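PDB 7AKC: phenolpthiocerol synthesis type-I polyketide synthase ppsA from Mycobacterium bovis, which probably helps build the lipid core of phthiocerols and phenolphthiocerols from malonyl or methylmalonyl extender units, and is represented here by its acyltransferase domain. Local coordinates for residues 88-92 and 116-121; 105-111 and 239-244; 175-179 and 300-304. All coordinates share one frame; numbering follows the deposited sequence.

Contact 1. Residues 88-92 and 116-121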
ATOM      1  N   ILE A  88       9.777   2.390  -7.196  1.00 51.23           N
ATOM      2  CA  ILE A  88       9.747   1.010  -7.720  1.00 52.61           C
ATOM      3  C   ILE A  88      11.130   0.554  -8.237  1.00 55.35           C
ATOM      4  O   ILE A  88      11.471  -0.620  -8.107  1.00 55.59           O
ATOM      5  CB  ILE A  88       8.627   0.763  -8.758  1.00 51.14           C
ATOM      6  CG1 ILE A  88       8.494  -0.741  -9.102  1.00 50.79           C
ATOM      7  CG2 ILE A  88       8.829   1.631 -10.004  1.00 50.92           C
ATOM      8  CD1 ILE A  88       7.378  -1.101 -10.021  1.00 50.86           C
ATOM      9  N   GLY A  89      11.956   1.481  -8.722  1.00 57.71           N
ATOM     10  CA  GLY A  89      13.308   1.138  -9.165  1.00 60.65           C
ATOM     11  C   GLY A  89      14.127   0.619  -7.999  1.00 62.57           C
ATOM     12  O   GLY A  89      14.691  -0.469  -8.058  1.00 63.77           O
ATOM     13  N   MET A  90      14.056   1.350  -6.887  1.00 63.27           N
ATOM     14  CA  MET A  90      14.727   1.029  -5.633  1.00 64.36           C
ATOM     15  C   MET A  90      14.169  -0.261  -5.033  1.00 63.93           C
ATOM     16  O   MET A  90      14.944  -1.069  -4.540  1.00 65.49           O
ATOM     17  CB  MET A  90      14.561   2.202  -4.656  1.00 66.50           C
ATOM     18  CG  MET A  90      15.343   2.053  -3.395  1.00 71.46           C
ATOM     19  SD  MET A  90      17.047   2.653  -3.548  1.00 83.68           S
ATOM     20  CE  MET A  90      17.590   2.321  -1.916  1.00 81.82           C
ATOM     21  N   GLN A  91      12.851  -0.489  -5.124  1.00 62.09           N
ATOM     22  CA  GLN A  91      12.221  -1.715  -4.615  1.00 61.48           C
ATOM     23  C   GLN A  91      12.716  -2.959  -5.392  1.00 63.43           C
ATOM     24  O   GLN A  91      13.141  -3.933  -4.782  1.00 62.93           O
ATOM     25  CB  GLN A  91      10.688  -1.602  -4.650  1.00 60.06           C
ATOM     26  CG  GLN A  91      10.113  -0.704  -3.545  1.00 56.65           C
ATOM     27  CD  GLN A  91       8.660  -0.368  -3.797  1.00 53.91           C
ATOM     28  OE1 GLN A  91       8.215  -0.292  -4.938  1.00 52.90           O
ATOM     29  NE2 GLN A  91       7.865  -0.176  -2.746  1.00 52.57           N
ATOM     30  N   LEU A  92      12.718  -2.884  -6.730  1.00 64.88           N
ATOM     31  CA  LEU A  92      13.167  -3.983  -7.577  1.00 67.27           C
ATOM     32  C   LEU A  92      14.660  -4.272  -7.406  1.00 70.25           C
ATOM     33  O   LEU A  92      15.048  -5.444  -7.412  1.00 70.62           O
ATOM     34  CB  LEU A  92      12.844  -3.709  -9.057  1.00 67.09           C
ATOM     35  CG  LEU A  92      11.359  -3.600  -9.426  1.00 68.39           C
ATOM     36  CD1 LEU A  92      11.199  -3.419 -10.920  1.00 69.02           C
ATOM     37  CD2 LEU A  92      10.556  -4.829  -8.944  1.00 68.08           C
ATOM     38  N   VAL A 116       2.055  -2.704  -7.277  1.00 39.40           N
ATOM     39  CA  VAL A 116       2.660  -2.874  -8.617  1.00 41.21           C
ATOM     40  C   VAL A 116       3.992  -3.617  -8.477  1.00 43.44           C
ATOM     41  O   VAL A 116       4.209  -4.632  -9.156  1.00 45.85           O
ATOM     42  CB  VAL A 116       2.850  -1.547  -9.383  1.00 41.83           C
ATOM     43  CG1 VAL A 116       3.703  -1.759 -10.637  1.00 43.47           C
ATOM     44  CG2 VAL A 116       1.510  -0.955  -9.758  1.00 42.74           C
ATOM     45  N   ALA A 117       4.874  -3.138  -7.579  1.00 44.04           N
ATOM     46  CA  ALA A 117       6.187  -3.778  -7.414  1.00 46.13           C
ATOM     47  C   ALA A 117       6.076  -5.200  -6.908  1.00 46.30           C
ATOM     48  O   ALA A 117       6.858  -6.062  -7.329  1.00 47.88           O
ATOM     49  CB  ALA A 117       7.063  -2.954  -6.485  1.00 47.45           C
ATOM     50  N   ALA A 118       5.098  -5.455  -6.023  1.00 45.13           N
ATOM     51  CA  ALA A 118       4.843  -6.786  -5.479  1.00 45.05           C
ATOM     52  C   ALA A 118       4.359  -7.689  -6.602  1.00 47.96           C
ATOM     53  O   ALA A 118       4.832  -8.819  -6.698  1.00 48.82           O
ATOM     54  CB  ALA A 118       3.794  -6.724  -4.358  1.00 44.46           C
ATOM     55  N   ALA A 119       3.482  -7.199  -7.496  1.00 49.12           N
ATOM     56  CA  ALA A 119       3.037  -7.994  -8.651  1.00 50.90           C
ATOM     57  C   ALA A 119       4.191  -8.321  -9.562  1.00 52.87           C
ATOM     58  O   ALA A 119       4.195  -9.406 -10.143  1.00 52.55           O
ATOM     59  CB  ALA A 119       1.951  -7.271  -9.431  1.00 51.24           C
ATOM     60  N   VAL A 120       5.173  -7.404  -9.710  1.00 54.24           N
ATOM     61  CA  VAL A 120       6.354  -7.679 -10.539  1.00 56.32           C
ATOM     62  C   VAL A 120       7.231  -8.759  -9.895  1.00 55.84           C
ATOM     63  O   VAL A 120       7.677  -9.677 -10.589  1.00 56.65           O
ATOM     64  CB  VAL A 120       7.171  -6.394 -10.826  1.00 58.46           C
ATOM     65  CG1 VAL A 120       8.498  -6.716 -11.511  1.00 59.44           C
ATOM     66  CG2 VAL A 120       6.368  -5.424 -11.676  1.00 59.25           C
ATOM     67  N   VAL A 121       7.513  -8.630  -8.588  1.00 54.92           N
ATOM     68  CA  VAL A 121       8.355  -9.598  -7.875  1.00 56.09           C
ATOM     69  C   VAL A 121       7.709 -10.987  -7.830  1.00 57.77           C
ATOM     70  O   VAL A 121       8.407 -12.000  -7.939  1.00 59.05           O
ATOM     71  CB  VAL A 121       8.766  -9.090  -6.477  1.00 55.72           C
ATOM     72  CG1 VAL A 121       9.457 -10.183  -5.666  1.00 55.92           C
ATOM     73  CG2 VAL A 121       9.665  -7.872  -6.598  1.00 55.11           C
TER
HETATM   74  O   HOH W   1       5.414  -0.062  -6.344  1.00 36.94           O

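Contact 2. Residues 105-111 and 239-244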
ATOM      1  N   PRO A 105      11.772 -14.127  -1.069  1.00 63.63           N
ATOM      2  CA  PRO A 105      10.398 -14.187  -0.546  1.00 59.77           C
ATOM      3  C   PRO A 105       9.620 -15.411  -0.975  1.00 55.78           C
ATOM      4  O   PRO A 105       9.686 -15.853  -2.120  1.00 56.81           O
ATOM      5  CB  PRO A 105       9.747 -12.928  -1.119  1.00 60.63           C
ATOM      6  CG  PRO A 105      10.456 -12.680  -2.382  1.00 62.11           C
ATOM      7  CD  PRO A 105      11.874 -13.216  -2.225  1.00 62.00           C
ATOM      8  N   ASP A 106       8.913 -15.988  -0.031  1.00 51.73           N
ATOM      9  CA  ASP A 106       7.966 -17.058  -0.300  1.00 49.28           C
ATOM     10  C   ASP A 106       6.574 -16.458  -0.629  1.00 46.94           C
ATOM     11  O   ASP A 106       5.705 -17.159  -1.147  1.00 48.19           O
ATOM     12  CB  ASP A 106       7.872 -17.961   0.923  1.00 50.45           C
ATOM     13  CG  ASP A 106       9.225 -18.541   1.290  1.00 55.94           C
ATOM     14  OD1 ASP A 106       9.761 -19.352   0.490  1.00 56.78           O
ATOM     15  OD2 ASP A 106       9.763 -18.169   2.364  1.00 57.45           O
ATOM     16  N   LEU A 107       6.379 -15.165  -0.336  1.00 43.43           N
ATOM     17  CA  LEU A 107       5.130 -14.462  -0.500  1.00 41.16           C
ATOM     18  C   LEU A 107       5.433 -12.966  -0.523  1.00 39.49           C
ATOM     19  O   LEU A 107       6.404 -12.498   0.089  1.00 39.75           O
ATOM     20  CB  LEU A 107       4.243 -14.764   0.711  1.00 40.88           C
ATOM     21  CG  LEU A 107       2.811 -14.285   0.621  1.00 41.23           C
ATOM     22  CD1 LEU A 107       1.907 -15.390   0.137  1.00 41.19           C
ATOM     23  CD2 LEU A 107       2.321 -13.793   1.976  1.00 42.66           C
ATOM     24  N   VAL A 108       4.648 -12.233  -1.292  1.00 37.45           N
ATOM     25  CA  VAL A 108       4.791 -10.776  -1.322  1.00 36.45           C
ATOM     26  C   VAL A 108       3.474 -10.095  -0.975  1.00 34.70           C
ATOM     27  O   VAL A 108       2.404 -10.617  -1.262  1.00 34.26           O
ATOM     28  CB  VAL A 108       5.407 -10.253  -2.648  1.00 38.39           C
ATOM     29  CG1 VAL A 108       6.793 -10.847  -2.893  1.00 39.72           C
ATOM     30  CG2 VAL A 108       4.486 -10.512  -3.821  1.00 39.06           C
ATOM     31  N   ILE A 109       3.555  -8.894  -0.356  1.00 33.03           N
ATOM     32  CA  ILE A 109       2.392  -8.080  -0.048  1.00 31.01           C
ATOM     33  C   ILE A 109       2.757  -6.671  -0.431  1.00 31.01           C
ATOM     34  O   ILE A 109       3.780  -6.156  -0.013  1.00 31.61           O
ATOM     35  CB  ILE A 109       1.985  -8.174   1.440  1.00 30.20           C
ATOM     36  CG1 ILE A 109       1.539  -9.621   1.796  1.00 29.98           C
ATOM     37  CG2 ILE A 109       0.891  -7.176   1.741  1.00 29.42           C
ATOM     38  CD1 ILE A 109       1.239  -9.869   3.278  1.00 31.60           C
ATOM     39  N   GLY A 110       1.942  -6.070  -1.265  1.00 30.81           N
ATOM     40  CA  GLY A 110       2.143  -4.691  -1.694  1.00 30.41           C
ATOM     41  C   GLY A 110       1.078  -3.835  -1.037  1.00 29.56           C
ATOM     42  O   GLY A 110      -0.104  -4.162  -1.094  1.00 29.82           O
ATOM     43  N   HIS A 111       1.493  -2.719  -0.443  1.00 27.76           N
ATOM     44  CA  HIS A 111       0.675  -1.732   0.253  1.00 27.69           C
ATOM     45  C   HIS A 111       0.454  -0.551  -0.697  1.00 29.34           C
ATOM     46  O   HIS A 111       1.420   0.033  -1.207  1.00 30.12           O
ATOM     47  CB  HIS A 111       1.444  -1.300   1.499  1.00 27.15           C
ATOM     48  CG  HIS A 111       0.916  -0.122   2.242  1.00 26.97           C
ATOM     49  ND1 HIS A 111       1.203   1.184   1.826  1.00 28.98           N
ATOM     50  CD2 HIS A 111       0.272  -0.068   3.432  1.00 28.65           C
ATOM     51  CE1 HIS A 111       0.665   1.978   2.747  1.00 30.23           C
ATOM     52  NE2 HIS A 111       0.080   1.267   3.721  1.00 30.38           N
ATOM     53  N   ILE A 239       5.382 -16.649  -7.526  1.00 66.97           N
ATOM     54  CA  ILE A 239       5.508 -16.584  -6.070  1.00 63.19           C
ATOM     55  C   ILE A 239       4.143 -16.137  -5.525  1.00 58.30           C
ATOM     56  O   ILE A 239       3.452 -15.347  -6.171  1.00 58.00           O
ATOM     57  CB  ILE A 239       6.629 -15.575  -5.703  1.00 63.88           C
ATOM     58  CG1 ILE A 239       7.992 -16.059  -6.216  1.00 64.98           C
ATOM     59  CG2 ILE A 239       6.687 -15.266  -4.212  1.00 64.40           C
ATOM     60  CD1 ILE A 239       9.039 -14.954  -6.183  1.00 66.70           C
ATOM     61  N   GLY A 240       3.760 -16.633  -4.355  1.00 54.22           N
ATOM     62  CA  GLY A 240       2.499 -16.225  -3.733  1.00 51.15           C
ATOM     63  C   GLY A 240       2.393 -14.732  -3.488  1.00 46.75           C
ATOM     64  O   GLY A 240       3.389 -14.075  -3.213  1.00 46.71           O
ATOM     65  N   ILE A 241       1.197 -14.180  -3.650  1.00 42.56           N
ATOM     66  CA  ILE A 241       0.941 -12.780  -3.398  1.00 39.75           C
ATOM     67  C   ILE A 241      -0.437 -12.642  -2.781  1.00 37.20           C
ATOM     68  O   ILE A 241      -1.378 -13.349  -3.178  1.00 38.19           O
ATOM     69  CB  ILE A 241       1.061 -11.943  -4.694  1.00 39.49           C
ATOM     70  CG1 ILE A 241       0.713 -10.448  -4.426  1.00 38.53           C
ATOM     71  CG2 ILE A 241       0.251 -12.547  -5.849  1.00 40.48           C
ATOM     72  CD1 ILE A 241       1.243  -9.514  -5.465  1.00 40.69           C
ATOM     73  N   ILE A 242      -0.505 -11.842  -1.732  1.00 33.75           N
ATOM     74  CA  ILE A 242      -1.773 -11.481  -1.138  1.00 32.56           C
ATOM     75  C   ILE A 242      -2.021 -10.042  -1.540  1.00 31.81           C
ATOM     76  O   ILE A 242      -1.210  -9.147  -1.235  1.00 32.08           O
ATOM     77  CB  ILE A 242      -1.868 -11.656   0.385  1.00 31.70           C
ATOM     78  CG1 ILE A 242      -1.452 -13.094   0.785  1.00 32.27           C
ATOM     79  CG2 ILE A 242      -3.283 -11.290   0.862  1.00 30.82           C
ATOM     80  CD1 ILE A 242      -1.464 -13.332   2.236  1.00 35.32           C
ATOM     81  N   SER A 243      -3.080  -9.812  -2.317  1.00 30.79           N
ATOM     82  CA  SER A 243      -3.426  -8.439  -2.709  1.00 27.82           C
ATOM     83  C   SER A 243      -4.040  -7.697  -1.527  1.00 27.27           C
ATOM     84  O   SER A 243      -4.758  -8.279  -0.724  1.00 27.52           O
ATOM     85  CB  SER A 243      -4.454  -8.482  -3.833  1.00 27.80           C
ATOM     86  OG  SER A 243      -4.842  -7.184  -4.249  1.00 28.74           O
ATOM     87  N   THR A 244      -3.804  -6.399  -1.455  1.00 26.14           N
ATOM     88  CA  THR A 244      -4.440  -5.538  -0.469  1.00 25.29           C
ATOM     89  C   THR A 244      -5.606  -4.755  -1.122  1.00 24.55           C
ATOM     90  O   THR A 244      -6.225  -3.883  -0.473  1.00 24.68           O
ATOM     91  CB  THR A 244      -3.399  -4.565   0.114  1.00 26.43           C
ATOM     92  OG1 THR A 244      -2.783  -3.776  -0.938  1.00 26.16           O
ATOM     93  CG2 THR A 244      -2.330  -5.294   0.988  1.00 25.61           C
TER
HETATM   94  O   HOH W   2      -0.147  -7.174  -2.750  1.00 32.33           O

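Contact 3. Residues 175-179 and 300-304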
ATOM      1  N   TYR A 175      -6.260   0.290   6.039  1.00 20.75           N
ATOM      2  CA  TYR A 175      -6.438  -0.415   7.300  1.00 21.45           C
ATOM      3  C   TYR A 175      -5.012  -0.748   7.760  1.00 22.09           C
ATOM      4  O   TYR A 175      -4.426  -1.725   7.265  1.00 23.70           O
ATOM      5  CB  TYR A 175      -7.258  -1.716   7.142  1.00 22.16           C
ATOM      6  CG  TYR A 175      -8.684  -1.521   6.698  1.00 21.82           C
ATOM      7  CD1 TYR A 175      -9.013  -1.479   5.346  1.00 22.74           C
ATOM      8  CD2 TYR A 175      -9.723  -1.473   7.626  1.00 23.47           C
ATOM      9  CE1 TYR A 175     -10.339  -1.381   4.932  1.00 23.46           C
ATOM     10  CE2 TYR A 175     -11.049  -1.378   7.220  1.00 25.07           C
ATOM     11  CZ  TYR A 175     -11.354  -1.351   5.875  1.00 25.44           C
ATOM     12  OH  TYR A 175     -12.652  -1.212   5.490  1.00 27.72           O
ATOM     13  N   ASN A 176      -4.400   0.107   8.572  1.00 21.91           N
ATOM     14  CA  ASN A 176      -3.018  -0.122   9.017  1.00 23.79           C
ATOM     15  C   ASN A 176      -2.880  -1.283   9.952  1.00 25.21           C
ATOM     16  O   ASN A 176      -2.084  -2.181   9.745  1.00 26.08           O
ATOM     17  CB  ASN A 176      -2.423   1.143   9.658  1.00 27.08           C
ATOM     18  CG  ASN A 176      -1.513   1.868   8.740  1.00 35.29           C
ATOM     19  OD1 ASN A 176      -1.612   1.754   7.529  1.00 38.46           O
ATOM     20  ND2 ASN A 176      -0.619   2.669   9.290  1.00 36.00           N
ATOM     21  N   SER A 177      -3.653  -1.227  11.036  1.00 25.69           N
ATOM     22  CA  SER A 177      -3.622  -2.207  12.092  1.00 26.29           C
ATOM     23  C   SER A 177      -4.916  -1.969  12.907  1.00 26.58           C
ATOM     24  O   SER A 177      -5.707  -1.061  12.593  1.00 25.07           O
ATOM     25  CB  SER A 177      -2.347  -2.016  12.922  1.00 29.01           C
ATOM     26  OG  SER A 177      -2.413  -0.799  13.663  1.00 32.81           O
ATOM     27  N   PRO A 178      -5.217  -2.826  13.871  1.00 28.21           N
ATOM     28  CA  PRO A 178      -6.505  -2.712  14.569  1.00 29.68           C
ATOM     29  C   PRO A 178      -6.824  -1.357  15.166  1.00 29.36           C
ATOM     30  O   PRO A 178      -7.970  -0.964  15.131  1.00 28.95           O
ATOM     31  CB  PRO A 178      -6.421  -3.800  15.649  1.00 30.73           C
ATOM     32  CG  PRO A 178      -5.520  -4.841  14.995  1.00 32.17           C
ATOM     33  CD  PRO A 178      -4.468  -4.028  14.295  1.00 29.32           C
ATOM     34  N   ARG A 179      -5.826  -0.640  15.677  1.00 29.84           N
ATOM     35  CA  ARG A 179      -6.044   0.643  16.342  1.00 30.78           C
ATOM     36  C   ARG A 179      -5.504   1.840  15.552  1.00 29.52           C
ATOM     37  O   ARG A 179      -5.355   2.916  16.130  1.00 29.56           O
ATOM     38  CB  ARG A 179      -5.370   0.618  17.722  1.00 34.50           C
ATOM     39  CG  ARG A 179      -5.839  -0.537  18.571  1.00 40.38           C
ATOM     40  CD  ARG A 179      -7.127  -0.136  19.261  1.00 45.13           C
ATOM     41  N   ALA A 300       3.182  -1.339  12.164  1.00 37.77           N
ATOM     42  CA  ALA A 300       1.846  -1.781  11.727  1.00 36.30           C
ATOM     43  C   ALA A 300       1.800  -3.284  11.555  1.00 34.94           C
ATOM     44  O   ALA A 300       0.783  -3.914  11.872  1.00 34.70           O
ATOM     45  CB  ALA A 300       1.466  -1.122  10.409  1.00 35.34           C
ATOM     46  N   ILE A 301       2.893  -3.866  11.028  1.00 34.15           N
ATOM     47  CA  ILE A 301       2.972  -5.310  10.842  1.00 34.20           C
ATOM     48  C   ILE A 301       2.871  -6.035  12.175  1.00 34.07           C
ATOM     49  O   ILE A 301       2.020  -6.919  12.336  1.00 33.90           O
ATOM     50  CB  ILE A 301       4.258  -5.633  10.036  1.00 34.35           C
ATOM     51  CG1 ILE A 301       4.054  -5.174   8.577  1.00 34.90           C
ATOM     52  CG2 ILE A 301       4.674  -7.100  10.169  1.00 35.12           C
ATOM     53  CD1 ILE A 301       5.337  -5.161   7.646  1.00 35.49           C
ATOM     54  N   ILE A 302       3.710  -5.619  13.147  1.00 34.24           N
ATOM     55  CA  ILE A 302       3.753  -6.205  14.480  1.00 35.61           C
ATOM     56  C   ILE A 302       2.444  -6.012  15.216  1.00 33.50           C
ATOM     57  O   ILE A 302       1.967  -6.950  15.845  1.00 34.13           O
ATOM     58  CB  ILE A 302       4.920  -5.630  15.298  1.00 38.97           C
ATOM     59  CG1 ILE A 302       6.239  -5.800  14.561  1.00 42.62           C
ATOM     60  CG2 ILE A 302       4.976  -6.253  16.669  1.00 39.74           C
ATOM     61  CD1 ILE A 302       7.336  -4.906  15.080  1.00 45.36           C
ATOM     62  N   ASP A 303       1.858  -4.793  15.166  1.00 32.65           N
ATOM     63  CA  ASP A 303       0.602  -4.534  15.855  1.00 31.87           C
ATOM     64  C   ASP A 303      -0.501  -5.463  15.328  1.00 30.47           C
ATOM     65  O   ASP A 303      -1.188  -6.084  16.128  1.00 30.71           O
ATOM     66  CB  ASP A 303       0.178  -3.063  15.683  1.00 35.41           C
ATOM     67  CG  ASP A 303       1.059  -2.060  16.431  1.00 43.38           C
ATOM     68  OD1 ASP A 303       1.812  -2.485  17.331  1.00 44.52           O
ATOM     69  OD2 ASP A 303       0.979  -0.839  16.116  1.00 47.77           O
ATOM     70  N   THR A 304      -0.588  -5.652  13.998  1.00 29.22           N
ATOM     71  CA  THR A 304      -1.588  -6.550  13.403  1.00 28.71           C
ATOM     72  C   THR A 304      -1.377  -8.012  13.863  1.00 29.80           C
ATOM     73  O   THR A 304      -2.328  -8.701  14.274  1.00 30.51           O
ATOM     74  CB  THR A 304      -1.537  -6.461  11.865  1.00 28.62           C
ATOM     75  OG1 THR A 304      -2.067  -5.190  11.519  1.00 27.86           O
ATOM     76  CG2 THR A 304      -2.384  -7.609  11.158  1.00 29.32           C
TER
HETATM   77  O   HOH W   3      -0.739  -4.342   9.455  1.00 45.31           O
HETATM   78  O   HOH W   4       0.080   0.104  13.812  1.00 40.47           O

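Contact 1. Residues 88-92 and 116-121
Ile88 lies against Val116 and Ala117 in different ways, making two contacts of different kinds at one end of the helix pair. Its chain is fully extended, with CG1 anti to the backbone N (chi1 -171°), which carries CD1 across the gap to meet CG1 of Val116 at 3.8 Å, the two side chains crossing at about a right angle. Halfway along, Ile88 CG1 rests on Ala117 CB at 3.7 Å. Because Ala117 offers just a methyl, the backbones come nearest here, with 6.0 Å between the CA atoms of Ile88 and Ala117. The segment axes pass 10.1 Å apart at their closest. Their crossing angle is -34°. The same methyl is met from a second direction by Gln91, whose OE1 stands 3.3 Å from Ala117 CB. That amide is held at both ends: OE1 accepts from a water that also makes a weak bond to Ala117 N, and NE2 donates to Ser28 O, so the rotation of the carboxamide is fixed. At the other end, one branch of Leu92 does the work. Its CD2 approaches Val120 CG1 at 3.8 Å, crossing that side chain nearly perpendicularly, and Val121 CG2 at 3.9 Å, where Leu92 and Val121 run past each other in opposite senses. The two segments bury 238 Å² between them, and the polar element is the Gln91 amide with its water. Tyr27 of strand 23-27 backs Gln91, Ala117 and Val121, and Leu131 of helix 127-141 lies on Ile88. This is helix-on-helix packing in an alpha/beta domain: helix 79-100 packs on helix 115-121, which follows the Gly110, Ser112, Gly114 sequence consistent with the nucleophile elbow of acyltransferases.

Contact 2. Residues 105-111 and 239-244
Leu107 and Ile242 form the apolar centre on one face of the strand pair, with Leu107 CD2 3.8 Å from Ile242 CD1 and the side chains meeting at an oblique angle. Farther along that first face, Ile109 CG2 touches the methyl CG2 of Thr244, roughly at right angles. On the opposite face Val108 and Ile241 also meet obliquely: Val108 CG2, wedged between its own N and carbonyl carbon, reaches Ile241 CD1 at 3.8 Å.

Between the two faces runs a short parallel ladder centred on Val108. Its N donates to Gly240 O at 2.9 Å, with an N-H...O angle of 151°, and its O accepts from Ile242 N at 3.2 Å, with an angle of 159°. Then the strands splay. Gly110 N and Ile242 O are 4.4 Å apart, and a water takes the place of the missing rung, 2.8 Å from Gly110 N and 2.7 Å from Ile242 O. The hydroxyl of Thr244 closes the polar edge, OG1 donating in the carbonyl plane to Gly110 O at 2.7 Å.

Strand 240-242 is thus a loosely joined outermost strand of the parallel sheet, while strand 23-27 bonds 107-110 on its other side. Val108 and Ile241 pack against Ala118 of helix 115-121; Leu107, Ile109, Ile242 and Thr244 lie against helix 270-278.

Contact 3. Residues 175-179 and 300-304
Strand 175-177 meets helix 300-304 steeply, at 72° between their directions, with the axes approaching to 7.2 Å. The nearest CA atoms, those of Ser177 and Thr304, are 5.0 Å apart. A classic beta bulge, with Asn176 and Ser177 set opposite Gln180, ends the strand, and Pro178 follows.

Thr304 presents its hydroxyl rather than its methyl to this edge. OG1 lies anti to the carbonyl carbon (chi1 -71°) and comes 3.4 Å from Ser177 CA. Pro178 CD also touches Thr304 OG1, the proline crossing the threonine at about a right angle. Beside it, Ser177 CB packs on Asp303 CB at 3.9 Å, and Ala300 CB touches Asn176 O.

Two waters do the polar work. One donates to Asn176 O at 2.6 Å and to Ala300 O, and accepts from Thr304 OG1 at 2.6 Å, so three groups are gathered on a single molecule. The other lies 2.7 Å from Ser177 OG and donates to Asp303 OD2 at 2.6 Å; the remaining carboxylate oxygen, OD1, is hydrogen-bonded to Gln299 NE2.

The chemistry implies an interface, with 212 Å² buried in all, that is bridged by solvent more than by direct bonds: the first water probably eases the meeting of the Asn176 and Ala300 carbonyl oxygens by donating to both.

In the fold
Contacts 1 and 2 belong to the parallel alpha/beta part of the domain and touch: Ala118 O lies 3.4 Å from Val108 CG2, and their centres are about 11 Å apart. They share the strand 107-110 to helix 115-121 unit, whose connecting GxSxG sequence is consistent with the nucleophile elbow. Contact 3 instead ties the antiparallel sheet, through strand 171-177, to helix 298-308 of that larger part. It lies about 17 Å from contact 2, centre to centre, and about 23 Å from contact 1. Contacts 2 and 3 meet where His111 NE2 is 4.2 Å from Asn176 OD1; His111 lies within the GxSxG sequence, consistent with this junction bordering the probable active site. A bound sodium ion lies about 6 Å from the Ile242 side chain of contact 2, against about 11 Å for Thr304 of contact 3.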